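Long-range contacts in acyl-coenzyme A oxidase 1 (Yarrowia lipolytica, PDB 5Y9D), which oxidises 2,3-saturated acyl-CoA to the (2E)-enoyl-CoA with the help of FAD, passing electrons to oxygen and yielding hydrogen peroxide in peroxisomal beta-oxidation: residues A[169-174]-A[203-208]; A[179-184]-A[197-202]; A[254-259]-A[267-272]. One frame throughout, in Å; residues are numbered along the deposited sequence.

Interaction 1. Residues A[169-174]-A[203-208]; sequences TELGHG and TKWWIG. With FAD (flavin-adenine dinucleotide), chain C.
Glu170 and Lys204 form a single backbone bridge, CA to CA 4.0 Å, set between two hydrogen bonds: Leu171 N to Thr203 O at 2.7 Å, and Trp205 N to Thr169 O at 2.9 Å. Leu171 CD1 sits over the six-membered ring of Trp205, 4.1 Å from its centroid, a CH-pi contact 15° off the ring normal. The Glu170 and Lys204 side chains cross, OE2 and NZ 3.5 Å apart in a weak salt bridge. Each has firmer partners: Glu170 OE1 bonds to Glu181 N and OE2 to Thr182 OG1, while Lys204 NZ bonds to the carbonyls of Phe220, Met168 and Ala167. In Thr169, chi1 (-62°) swings OG1 beside the backbone N, and the two donors face the flavin pyrimidine together: OG1 reaches FAD N1 at 2.6 Å, and N bonds to FAD O2. Trp206 lays one face over the flavin near C8 and C9, while Trp205 CD1 lies against the other face. With Gly208 N bonded to FAD O4 at 3.1 Å, this is part of the isoalloxazine-binding wall of the acyl-CoA dehydrogenase-type middle domain.

Interaction 2. Residues A[179-184]-A[197-202]; sequences GLETTA and TPHIGA
Glu181 reaches across to His199 in a His-carboxylate hydrogen bond at the open end of a beta hairpin in the middle domain; segment 179-184 runs into its strand 183-187, and segment 197-202 follows strand 192-196. The glutamate begins with an apolar touch, its CB resting 3.8 Å from Ala202 CB. Beyond CG the chain runs out extended (chi2 -174°), which carries the carboxylate past Ala202 to the imidazole. There CD lies at the ring edge, near the plane of the imidazole, and the two flat groups are turned 62° against each other. His199 NE2 donates to Glu181 OE1 at 3.0 Å. OE1 lies close to the ring plane, and NE2 meets it from above the carboxylate plane. The bond is bent, 131° at the hydrogen, because OE1 is shifted toward the CE1 side of the ring. The other oxygen, OE2, is 3.0 Å from His199 CE1. OE1 is shared with Thr25 OG1 of the second subunit, its stronger partner, so the same oxygen ties the loop of residues 197-202 to the neighbouring chain. A carboxylate this near would be likely to favour a protonated imidazole. The backbone of the glutamate contributes too: Pro198 CG packs 3.6 Å from Glu181 O. One residue on, Thr182 OG1 is 3.4 Å from Ala202 O and is hydrogen-bonded to Glu170 OE2. What presents the Ala202 methyl to the glutamate is the short 3-10 segment 200-202, closed by the hydrogen bond from Ala202 N to His199 O at 3.1 Å.

Interaction 3. Residues A[254-259]-A[267-272]; sequences GDIGKK and NGWIQF. With FAD (flavin-adenine dinucleotide), chain C.
Asn267 O is held by two partners: Ile256 N donates to it at 2.9 Å in a nearly straight bond (167° at the hydrogen) that lies in the carbonyl plane, and a water sits 3.0 Å from the same oxygen. That water is also 3.0 Å from Gly257 O, so it spans the two segments just where segment 254-259 leaves its strand. The departure is shaped by an Asx turn, in which Asp255 OD1 accepts from Gly257 N at 2.7 Å, the donor standing above the carboxylate plane. Asp255 OD2 is paired with Arg88. On the strand side of the turn the backbones run antiparallel. Gly254 and Trp269 are a hydrogen-bonded pair, with Gly254 N to Trp269 O at 3.1 Å and Trp269 N to Gly254 O at 2.9 Å; Asp255 and Gly268 follow as a non-hydrogen-bonded pair. These are the edge and central strands of a three-stranded antiparallel sheet in the middle domain, with strand 204-207 on the far side of 268-272. Trp269 holds CG between its backbone N and carbonyl carbon (chi1 58°), which folds the indole back over Gly254. Gly254 N lies over the indole centre, its CA makes a CH-pi contact 3.7 Å from the centroid of the five-membered ring, and a side chain on that glycine would clash with the ring. Ile256 CD1 meets the indole at its edge, 3.7 Å from Trp269 CD1. With an alanine in place of Trp269, Gly254 would probably lose its aromatic cover and Ile256 CD1 would be left beside a gap. The indole also meets Trp205, with nearly parallel ring planes, and Phe670 of the second subunit, edge to face. Near the flavin, Lys259 bends its chain so that NZ bonds to Val265 O and Arg262 O.

In the fold
Interaction 2 is nested within the loop closed by interaction 1, and their centres are about 10 Å apart; Gly172 N lies 2.7 Å from Gly201 O, a probable hydrogen bond. Interaction 3 follows later in the chain, its centre about 9 Å from that of interaction 1, and strands 204-207 and 268-272 join the two in one sheet, with Ile207 N 2.9 Å from Gly268 O. Interactions 1 and 3 both touch FAD, whereas the Thr182 side chain of interaction 2 remains about 11 Å from it. Thr169 lies about 8 Å, side chain to side chain, from Glu464, the probable proton acceptor. All three contacts also meet the second subunit.

Interaction 1. Residues A[169-174]-A[203-208]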
loop_
_atom_site.group_PDB
_atom_site.type_symbol
_atom_site.label_atom_id
_atom_site.label_comp_id
_atom_site.label_asym_id
_atom_site.label_seq_id
_atom_site.Cartn_x
_atom_site.Cartn_y
_atom_site.Cartn_z
ATOM N N THR A 169 8.911 -23.349 2.572
ATOM C CA THR A 169 9.100 -22.583 1.331
ATOM C C THR A 169 10.478 -22.726 0.740
ATOM O O THR A 169 11.430 -22.755 1.460
ATOM C CB THR A 169 8.875 -21.093 1.643
ATOM O OG1 THR A 169 7.543 -20.927 2.089
ATOM C CG2 THR A 169 9.063 -20.193 0.442
ATOM N N GLU A 170 10.574 -22.830 -0.580
ATOM C CA GLU A 170 11.865 -22.864 -1.285
ATOM C C GLU A 170 11.920 -21.699 -2.235
ATOM O O GLU A 170 10.900 -21.146 -2.611
ATOM C CB GLU A 170 12.124 -24.149 -2.087
ATOM C CG GLU A 170 11.337 -25.307 -1.630
ATOM C CD GLU A 170 11.854 -26.671 -2.102
ATOM O OE1 GLU A 170 11.950 -26.846 -3.358
ATOM O OE2 GLU A 170 12.079 -27.573 -1.202
ATOM N N LEU A 171 13.122 -21.344 -2.635
ATOM C CA LEU A 171 13.293 -20.311 -3.615
ATOM C C LEU A 171 12.375 -20.529 -4.828
ATOM O O LEU A 171 11.766 -19.601 -5.297
ATOM C CB LEU A 171 14.734 -20.284 -4.051
ATOM C CG LEU A 171 15.162 -19.118 -4.935
ATOM C CD1 LEU A 171 14.736 -17.750 -4.420
ATOM C CD2 LEU A 171 16.684 -19.183 -5.046
ATOM N N GLY A 172 12.371 -21.753 -5.324
ATOM C CA GLY A 172 11.530 -22.227 -6.391
ATOM C C GLY A 172 10.035 -22.322 -6.203
ATOM O O GLY A 172 9.305 -22.188 -7.140
ATOM N N HIS A 173 9.589 -22.701 -5.023
ATOM C CA HIS A 173 8.180 -22.954 -4.803
ATOM C C HIS A 173 7.594 -22.329 -3.573
ATOM O O HIS A 173 8.067 -22.570 -2.486
ATOM C CB HIS A 173 7.947 -24.445 -4.736
ATOM C CG HIS A 173 8.392 -25.160 -5.955
ATOM N ND1 HIS A 173 7.533 -25.496 -6.969
ATOM C CD2 HIS A 173 9.613 -25.591 -6.336
ATOM C CE1 HIS A 173 8.203 -26.110 -7.921
ATOM N NE2 HIS A 173 9.467 -26.177 -7.563
ATOM N N GLY A 174 6.517 -21.576 -3.735
ATOM C CA GLY A 174 5.840 -21.039 -2.586
ATOM C C GLY A 174 4.464 -21.603 -2.382
ATOM O O GLY A 174 4.212 -22.240 -1.395
ATOM N N THR A 203 16.705 -24.274 -2.463
ATOM C CA THR A 203 17.131 -23.612 -1.236
ATOM C C THR A 203 15.827 -23.226 -0.458
ATOM O O THR A 203 14.905 -22.665 -1.040
ATOM C CB THR A 203 18.066 -22.407 -1.514
ATOM O OG1 THR A 203 19.256 -22.820 -2.231
ATOM C CG2 THR A 203 18.526 -21.731 -0.221
ATOM N N LYS A 204 15.730 -23.609 0.823
ATOM C CA LYS A 204 14.605 -23.171 1.666
ATOM C C LYS A 204 14.786 -21.694 1.835
ATOM O O LYS A 204 15.912 -21.218 1.879
ATOM C CB LYS A 204 14.618 -23.831 3.035
ATOM C CG LYS A 204 14.401 -25.318 3.029
ATOM C CD LYS A 204 13.018 -25.665 2.544
ATOM C CE LYS A 204 12.802 -27.153 2.418
ATOM N NZ LYS A 204 11.345 -27.394 2.205
ATOM N N TRP A 205 13.699 -20.957 1.862
ATOM C CA TRP A 205 13.766 -19.499 1.638
ATOM C C TRP A 205 12.714 -18.755 2.430
ATOM O O TRP A 205 11.600 -19.261 2.593
ATOM C CB TRP A 205 13.579 -19.200 0.185
ATOM C CG TRP A 205 14.144 -17.905 -0.143
ATOM C CD1 TRP A 205 13.509 -16.717 -0.115
ATOM C CD2 TRP A 205 15.478 -17.637 -0.529
ATOM N NE1 TRP A 205 14.365 -15.723 -0.447
ATOM C CE2 TRP A 205 15.586 -16.262 -0.715
ATOM C CE3 TRP A 205 16.605 -18.433 -0.725
ATOM C CZ2 TRP A 205 16.773 -15.646 -1.091
ATOM C CZ3 TRP A 205 17.796 -17.814 -1.107
ATOM C CH2 TRP A 205 17.860 -16.438 -1.291
ATOM N N TRP A 206 13.100 -17.588 2.955
ATOM C CA TRP A 206 12.311 -16.799 3.903
ATOM C C TRP A 206 12.159 -17.444 5.266
ATOM O O TRP A 206 11.231 -17.090 6.016
ATOM C CB TRP A 206 10.878 -16.533 3.360
ATOM C CG TRP A 206 10.865 -15.664 2.185
ATOM C CD1 TRP A 206 10.380 -15.942 0.961
ATOM C CD2 TRP A 206 11.391 -14.348 2.136
ATOM N NE1 TRP A 206 10.576 -14.865 0.125
ATOM C CE2 TRP A 206 11.198 -13.872 0.843
ATOM C CE3 TRP A 206 12.006 -13.529 3.077
ATOM C CZ2 TRP A 206 11.604 -12.620 0.456
ATOM C CZ3 TRP A 206 12.415 -12.281 2.695
ATOM C CH2 TRP A 206 12.213 -11.835 1.390
ATOM N N ILE A 207 12.992 -18.418 5.598
ATOM C CA ILE A 207 12.708 -19.164 6.816
ATOM C C ILE A 207 12.944 -18.302 8.063
ATOM O O ILE A 207 14.076 -18.092 8.478
ATOM C CB ILE A 207 13.548 -20.455 6.939
ATOM C CG1 ILE A 207 13.460 -21.312 5.661
ATOM C CG2 ILE A 207 13.125 -21.239 8.180
ATOM C CD1 ILE A 207 12.072 -21.525 5.103
ATOM N N GLY A 208 11.871 -17.809 8.661
ATOM C CA GLY A 208 11.964 -17.108 9.945
ATOM C C GLY A 208 12.752 -17.846 11.011
ATOM O O GLY A 208 12.540 -19.041 11.220
HETATM P PA FAD C . 4.310 -18.036 -5.889
HETATM O O1A FAD C . 5.543 -18.188 -6.667
HETATM O O2A FAD C . 3.475 -19.189 -5.540
HETATM O O5B FAD C . 3.405 -17.000 -6.638
HETATM C C5B FAD C . 3.886 -15.877 -7.351
HETATM C C4B FAD C . 2.722 -15.103 -7.946
HETATM O O4B FAD C . 2.066 -15.893 -8.922
HETATM C C3B FAD C . 1.680 -14.774 -6.908
HETATM O O3B FAD C . 1.216 -13.455 -7.108
HETATM C C2B FAD C . 0.537 -15.706 -7.175
HETATM O O2B FAD C . -0.685 -15.055 -6.905
HETATM C C1B FAD C . 0.689 -16.028 -8.638
HETATM N N9A FAD C . 0.254 -17.410 -8.866
HETATM C C8A FAD C . 0.831 -18.502 -8.383
HETATM N N7A FAD C . 0.178 -19.597 -8.771
HETATM C C5A FAD C . -0.850 -19.209 -9.523
HETATM C C6A FAD C . -1.956 -19.861 -10.253
HETATM N N6A FAD C . -2.099 -21.190 -10.266
HETATM N N1A FAD C . -2.810 -19.083 -10.912
HETATM C C2A FAD C . -2.686 -17.768 -10.913
HETATM N N3A FAD C . -1.725 -17.108 -10.278
HETATM C C4A FAD C . -0.793 -17.762 -9.576
HETATM N N1 FAD C . 7.795 -19.676 4.409
HETATM C C2 FAD C . 8.043 -20.596 5.339
HETATM O O2 FAD C . 7.914 -21.775 5.042
HETATM N N3 FAD C . 8.428 -20.287 6.567
HETATM C C4 FAD C . 8.587 -19.041 6.965
HETATM O O4 FAD C . 8.946 -18.773 8.101
HETATM C C4X FAD C . 8.330 -17.970 6.010
HETATM N N5 FAD C . 8.471 -16.699 6.348
HETATM C C5X FAD C . 8.245 -15.748 5.456
HETATM C C6 FAD C . 8.425 -14.448 5.836
HETATM C C7 FAD C . 8.206 -13.444 4.948
HETATM C C7M FAD C . 8.389 -12.029 5.405
HETATM C C8 FAD C . 7.768 -13.773 3.574
HETATM C C8M FAD C . 7.507 -12.709 2.559
HETATM C C9 FAD C . 7.588 -15.073 3.193
HETATM C C9A FAD C . 7.821 -16.077 4.086
HETATM N N10 FAD C . 7.655 -17.408 3.714
HETATM C C10 FAD C . 7.913 -18.376 4.670
HETATM C "C1'" FAD C . 7.242 -17.784 2.368
HETATM C "C2'" FAD C . 5.817 -17.366 2.048
HETATM O "O2'" FAD C . 4.895 -18.277 2.608
HETATM C "C3'" FAD C . 5.652 -17.316 0.548
HETATM O "O3'" FAD C . 6.007 -16.013 0.133
HETATM C "C4'" FAD C . 4.234 -17.541 0.092
HETATM O "O4'" FAD C . 3.863 -18.897 0.292
HETATM C "C5'" FAD C . 4.089 -17.173 -1.375
HETATM O "O5'" FAD C . 4.838 -18.072 -2.156
HETATM P P FAD C . 5.640 -17.660 -3.442
HETATM O O1P FAD C . 6.371 -16.431 -3.222
HETATM O O2P FAD C . 6.342 -18.887 -3.823
HETATM O O3P FAD C . 4.571 -17.279 -4.531
#

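Interaction 2. Residues A[179-184]-A[197-202]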
loop_
_atom_site.group_PDB
_atom_site.type_symbol
_atom_site.label_atom_id
_atom_site.label_comp_id
_atom_site.label_asym_id
_atom_site.label_seq_id
_atom_site.Cartn_x
_atom_site.Cartn_y
_atom_site.Cartn_z
ATOM N N GLY A 179 5.141 -29.434 -5.408
ATOM C CA GLY A 179 6.275 -29.299 -6.334
ATOM C C GLY A 179 7.592 -28.986 -5.653
ATOM O O GLY A 179 8.579 -28.640 -6.321
ATOM N N LEU A 180 7.618 -29.103 -4.327
ATOM C CA LEU A 180 8.843 -28.878 -3.567
ATOM C C LEU A 180 9.900 -29.818 -4.061
ATOM O O LEU A 180 9.632 -30.975 -4.341
ATOM C CB LEU A 180 8.626 -29.147 -2.067
ATOM C CG LEU A 180 7.818 -28.127 -1.320
ATOM C CD1 LEU A 180 7.570 -28.577 0.100
ATOM C CD2 LEU A 180 8.547 -26.815 -1.323
ATOM N N GLU A 181 11.118 -29.342 -4.099
ATOM C CA GLU A 181 12.157 -30.052 -4.781
ATOM C C GLU A 181 13.155 -30.663 -3.810
ATOM O O GLU A 181 13.868 -31.581 -4.166
ATOM C CB GLU A 181 12.825 -29.127 -5.802
ATOM C CG GLU A 181 12.078 -28.942 -7.117
ATOM C CD GLU A 181 12.895 -28.122 -8.129
ATOM O OE1 GLU A 181 13.103 -26.886 -7.938
ATOM O OE2 GLU A 181 13.374 -28.709 -9.129
ATOM N N THR A 182 13.197 -30.187 -2.583
ATOM C CA THR A 182 14.032 -30.800 -1.539
ATOM C C THR A 182 13.629 -32.232 -1.279
ATOM O O THR A 182 12.456 -32.508 -1.143
ATOM C CB THR A 182 13.855 -30.080 -0.208
ATOM O OG1 THR A 182 14.407 -28.766 -0.295
ATOM C CG2 THR A 182 14.553 -30.838 0.897
ATOM N N THR A 183 14.596 -33.137 -1.134
ATOM C CA THR A 183 14.269 -34.553 -0.970
ATOM C C THR A 183 14.595 -35.111 0.379
ATOM O O THR A 183 15.599 -34.744 0.978
ATOM C CB THR A 183 15.050 -35.445 -1.966
ATOM O OG1 THR A 183 16.456 -35.431 -1.650
ATOM C CG2 THR A 183 14.786 -35.042 -3.437
ATOM N N ALA A 184 13.804 -36.101 0.779
ATOM C CA ALA A 184 14.071 -36.932 1.945
ATOM C C ALA A 184 14.047 -38.399 1.530
ATOM O O ALA A 184 12.977 -39.036 1.509
ATOM C CB ALA A 184 13.016 -36.703 3.007
ATOM N N THR A 197 19.123 -30.872 -0.815
ATOM C CA THR A 197 18.707 -29.809 -1.695
ATOM C C THR A 197 19.455 -30.011 -3.024
ATOM O O THR A 197 20.642 -29.763 -3.112
ATOM C CB THR A 197 19.087 -28.456 -1.085
ATOM O OG1 THR A 197 18.642 -28.379 0.282
ATOM C CG2 THR A 197 18.484 -27.337 -1.855
ATOM N N PRO A 198 18.761 -30.460 -4.066
ATOM C CA PRO A 198 19.450 -30.854 -5.289
ATOM C C PRO A 198 20.067 -29.678 -6.100
ATOM O O PRO A 198 21.110 -29.852 -6.738
ATOM C CB PRO A 198 18.365 -31.594 -6.068
ATOM C CG PRO A 198 17.082 -31.020 -5.599
ATOM C CD PRO A 198 17.293 -30.596 -4.176
ATOM N N HIS A 199 19.467 -28.490 -6.058
ATOM C CA HIS A 199 20.105 -27.291 -6.649
ATOM C C HIS A 199 19.692 -26.043 -5.887
ATOM O O HIS A 199 18.890 -26.103 -4.971
ATOM C CB HIS A 199 19.677 -27.158 -8.081
ATOM C CG HIS A 199 18.200 -27.150 -8.223
ATOM N ND1 HIS A 199 17.474 -28.305 -8.370
ATOM C CD2 HIS A 199 17.304 -26.150 -8.150
ATOM C CE1 HIS A 199 16.197 -28.008 -8.452
ATOM N NE2 HIS A 199 16.067 -26.707 -8.304
ATOM N N ILE A 200 20.232 -24.899 -6.273
ATOM C CA ILE A 200 19.988 -23.654 -5.544
ATOM C C ILE A 200 18.483 -23.297 -5.507
ATOM O O ILE A 200 18.027 -22.612 -4.605
ATOM C CB ILE A 200 20.799 -22.459 -6.097
ATOM C CG1 ILE A 200 22.278 -22.779 -6.334
ATOM C CG2 ILE A 200 20.719 -21.280 -5.138
ATOM C CD1 ILE A 200 22.926 -23.547 -5.227
ATOM N N GLY A 201 17.736 -23.735 -6.499
ATOM C CA GLY A 201 16.267 -23.515 -6.571
ATOM C C GLY A 201 15.429 -24.127 -5.466
ATOM O O GLY A 201 14.325 -23.633 -5.127
ATOM N N ALA A 202 15.935 -25.197 -4.879
ATOM C CA ALA A 202 15.269 -25.778 -3.748
ATOM C C ALA A 202 15.786 -25.236 -2.414
ATOM O O ALA A 202 15.363 -25.720 -1.334
ATOM C CB ALA A 202 15.408 -27.287 -3.792
#

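Interaction 3. Residues A[254-259]-A[267-272]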
loop_
_atom_site.group_PDB
_atom_site.type_symbol
_atom_site.label_atom_id
_atom_site.label_comp_id
_atom_site.label_asym_id
_atom_site.label_seq_id
_atom_site.Cartn_x
_atom_site.Cartn_y
_atom_site.Cartn_z
ATOM N N GLY A 254 22.273 -18.789 5.480
ATOM C CA GLY A 254 22.620 -17.372 5.474
ATOM C C GLY A 254 21.399 -16.532 5.690
ATOM O O GLY A 254 20.287 -17.035 5.757
ATOM N N ASP A 255 21.615 -15.243 5.806
ATOM C CA ASP A 255 20.589 -14.274 6.130
ATOM C C ASP A 255 20.108 -13.631 4.856
ATOM O O ASP A 255 20.895 -13.156 4.040
ATOM C CB ASP A 255 21.241 -13.227 7.023
ATOM C CG ASP A 255 20.264 -12.219 7.619
ATOM O OD1 ASP A 255 19.133 -12.010 7.107
ATOM O OD2 ASP A 255 20.668 -11.609 8.633
ATOM N N ILE A 256 18.801 -13.592 4.688
ATOM C CA ILE A 256 18.184 -13.046 3.481
ATOM C C ILE A 256 18.353 -11.549 3.498
ATOM O O ILE A 256 18.268 -10.910 2.466
ATOM C CB ILE A 256 16.670 -13.362 3.425
ATOM C CG1 ILE A 256 16.408 -14.853 3.450
ATOM C CG2 ILE A 256 16.035 -12.786 2.195
ATOM C CD1 ILE A 256 16.859 -15.540 2.213
ATOM N N GLY A 257 18.504 -10.977 4.682
ATOM C CA GLY A 257 18.759 -9.547 4.822
ATOM C C GLY A 257 17.521 -8.681 4.747
ATOM O O GLY A 257 16.429 -9.080 5.160
ATOM N N LYS A 258 17.694 -7.499 4.172
ATOM C CA LYS A 258 16.704 -6.451 4.256
ATOM C C LYS A 258 15.376 -6.877 3.659
ATOM O O LYS A 258 15.306 -7.324 2.532
ATOM C CB LYS A 258 17.230 -5.201 3.551
ATOM C CG LYS A 258 16.265 -4.041 3.501
ATOM C CD LYS A 258 16.352 -3.196 4.764
ATOM C CE LYS A 258 15.079 -2.378 4.952
ATOM N NZ LYS A 258 15.447 -1.058 5.493
ATOM N N LYS A 259 14.312 -6.699 4.418
ATOM C CA LYS A 259 12.960 -6.954 3.924
ATOM C C LYS A 259 12.250 -5.632 3.819
ATOM O O LYS A 259 12.777 -4.620 4.194
ATOM C CB LYS A 259 12.219 -7.848 4.903
ATOM C CG LYS A 259 12.922 -9.168 5.118
ATOM C CD LYS A 259 12.030 -10.190 5.747
ATOM C CE LYS A 259 11.684 -9.833 7.174
ATOM N NZ LYS A 259 12.895 -9.869 8.010
ATOM N N ASN A 267 15.182 -13.814 8.801
ATOM C CA ASN A 267 14.728 -14.785 7.848
ATOM C C ASN A 267 15.965 -15.228 7.113
ATOM O O ASN A 267 16.749 -14.406 6.617
ATOM C CB ASN A 267 13.694 -14.200 6.890
ATOM C CG ASN A 267 12.363 -13.973 7.553
ATOM O OD1 ASN A 267 11.460 -14.811 7.478
ATOM N ND2 ASN A 267 12.227 -12.834 8.230
ATOM N N GLY A 268 16.146 -16.532 7.077
ATOM C CA GLY A 268 17.327 -17.102 6.484
ATOM C C GLY A 268 17.006 -18.095 5.376
ATOM O O GLY A 268 15.864 -18.537 5.191
ATOM N N TRP A 269 18.046 -18.455 4.647
ATOM C CA TRP A 269 17.952 -19.509 3.666
ATOM C C TRP A 269 18.769 -20.705 4.181
ATOM O O TRP A 269 19.695 -20.510 4.982
ATOM C CB TRP A 269 18.431 -19.009 2.322
ATOM C CG TRP A 269 19.806 -18.491 2.293
ATOM C CD1 TRP A 269 20.174 -17.192 2.288
ATOM C CD2 TRP A 269 21.012 -19.250 2.207
ATOM N NE1 TRP A 269 21.525 -17.073 2.205
ATOM C CE2 TRP A 269 22.083 -18.319 2.160
ATOM C CE3 TRP A 269 21.303 -20.633 2.169
ATOM C CZ2 TRP A 269 23.454 -18.716 2.105
ATOM C CZ3 TRP A 269 22.654 -21.038 2.069
ATOM C CH2 TRP A 269 23.716 -20.074 2.043
ATOM N N ILE A 270 18.374 -21.912 3.760
ATOM C CA ILE A 270 18.905 -23.169 4.240
ATOM C C ILE A 270 19.122 -24.073 3.035
ATOM O O ILE A 270 18.214 -24.257 2.216
ATOM C CB ILE A 270 17.925 -23.943 5.135
ATOM C CG1 ILE A 270 17.175 -23.044 6.117
ATOM C CG2 ILE A 270 18.664 -25.035 5.929
ATOM C CD1 ILE A 270 16.258 -23.835 7.026
ATOM N N GLN A 271 20.320 -24.631 2.930
ATOM C CA GLN A 271 20.618 -25.688 1.966
ATOM C C GLN A 271 21.066 -26.924 2.751
ATOM O O GLN A 271 21.798 -26.807 3.721
ATOM C CB GLN A 271 21.703 -25.241 1.015
ATOM C CG GLN A 271 21.282 -24.041 0.164
ATOM C CD GLN A 271 22.427 -23.496 -0.623
ATOM O OE1 GLN A 271 23.563 -23.673 -0.227
ATOM N NE2 GLN A 271 22.148 -22.816 -1.740
ATOM N N PHE A 272 20.561 -28.087 2.350
ATOM C CA PHE A 272 20.992 -29.373 2.907
ATOM C C PHE A 272 21.799 -30.186 1.867
ATOM O O PHE A 272 21.361 -30.342 0.735
ATOM C CB PHE A 272 19.761 -30.170 3.343
ATOM C CG PHE A 272 18.894 -29.476 4.363
ATOM C CD1 PHE A 272 19.276 -29.397 5.694
ATOM C CD2 PHE A 272 17.659 -28.959 4.007
ATOM C CE1 PHE A 272 18.457 -28.786 6.657
ATOM C CE2 PHE A 272 16.836 -28.358 4.951
ATOM C CZ PHE A 272 17.230 -28.275 6.289
HETATM P PA FAD C . 4.310 -18.036 -5.889
HETATM O O1A FAD C . 5.543 -18.188 -6.667
HETATM O O2A FAD C . 3.475 -19.189 -5.540
HETATM O O5B FAD C . 3.405 -17.000 -6.638
HETATM C C5B FAD C . 3.886 -15.877 -7.351
HETATM C C4B FAD C . 2.722 -15.103 -7.946
HETATM O O4B FAD C . 2.066 -15.893 -8.922
HETATM C C3B FAD C . 1.680 -14.774 -6.908
HETATM O O3B FAD C . 1.216 -13.455 -7.108
HETATM C C2B FAD C . 0.537 -15.706 -7.175
HETATM O O2B FAD C . -0.685 -15.055 -6.905
HETATM C C1B FAD C . 0.689 -16.028 -8.638
HETATM N N9A FAD C . 0.254 -17.410 -8.866
HETATM C C8A FAD C . 0.831 -18.502 -8.383
HETATM N N7A FAD C . 0.178 -19.597 -8.771
HETATM C C5A FAD C . -0.850 -19.209 -9.523
HETATM C C6A FAD C . -1.956 -19.861 -10.253
HETATM N N6A FAD C . -2.099 -21.190 -10.266
HETATM N N1A FAD C . -2.810 -19.083 -10.912
HETATM C C2A FAD C . -2.686 -17.768 -10.913
HETATM N N3A FAD C . -1.725 -17.108 -10.278
HETATM C C4A FAD C . -0.793 -17.762 -9.576
HETATM N N1 FAD C . 7.795 -19.676 4.409
HETATM C C2 FAD C . 8.043 -20.596 5.339
HETATM O O2 FAD C . 7.914 -21.775 5.042
HETATM N N3 FAD C . 8.428 -20.287 6.567
HETATM C C4 FAD C . 8.587 -19.041 6.965
HETATM O O4 FAD C . 8.946 -18.773 8.101
HETATM C C4X FAD C . 8.330 -17.970 6.010
HETATM N N5 FAD C . 8.471 -16.699 6.348
HETATM C C5X FAD C . 8.245 -15.748 5.456
HETATM C C6 FAD C . 8.425 -14.448 5.836
HETATM C C7 FAD C . 8.206 -13.444 4.948
HETATM C C7M FAD C . 8.389 -12.029 5.405
HETATM C C8 FAD C . 7.768 -13.773 3.574
HETATM C C8M FAD C . 7.507 -12.709 2.559
HETATM C C9 FAD C . 7.588 -15.073 3.193
HETATM C C9A FAD C . 7.821 -16.077 4.086
HETATM N N10 FAD C . 7.655 -17.408 3.714
HETATM C C10 FAD C . 7.913 -18.376 4.670
HETATM C "C1'" FAD C . 7.242 -17.784 2.368
HETATM C "C2'" FAD C . 5.817 -17.366 2.048
HETATM O "O2'" FAD C . 4.895 -18.277 2.608
HETATM C "C3'" FAD C . 5.652 -17.316 0.548
HETATM O "O3'" FAD C . 6.007 -16.013 0.133
HETATM C "C4'" FAD C . 4.234 -17.541 0.092
HETATM O "O4'" FAD C . 3.863 -18.897 0.292
HETATM C "C5'" FAD C . 4.089 -17.173 -1.375
HETATM O "O5'" FAD C . 4.838 -18.072 -2.156
HETATM P P FAD C . 5.640 -17.660 -3.442
HETATM O O1P FAD C . 6.371 -16.431 -3.222
HETATM O O2P FAD C . 6.342 -18.887 -3.823
HETATM O O3P FAD C . 4.571 -17.279 -4.531
HETATM O O HOH W 1 15.758 -11.581 6.695
#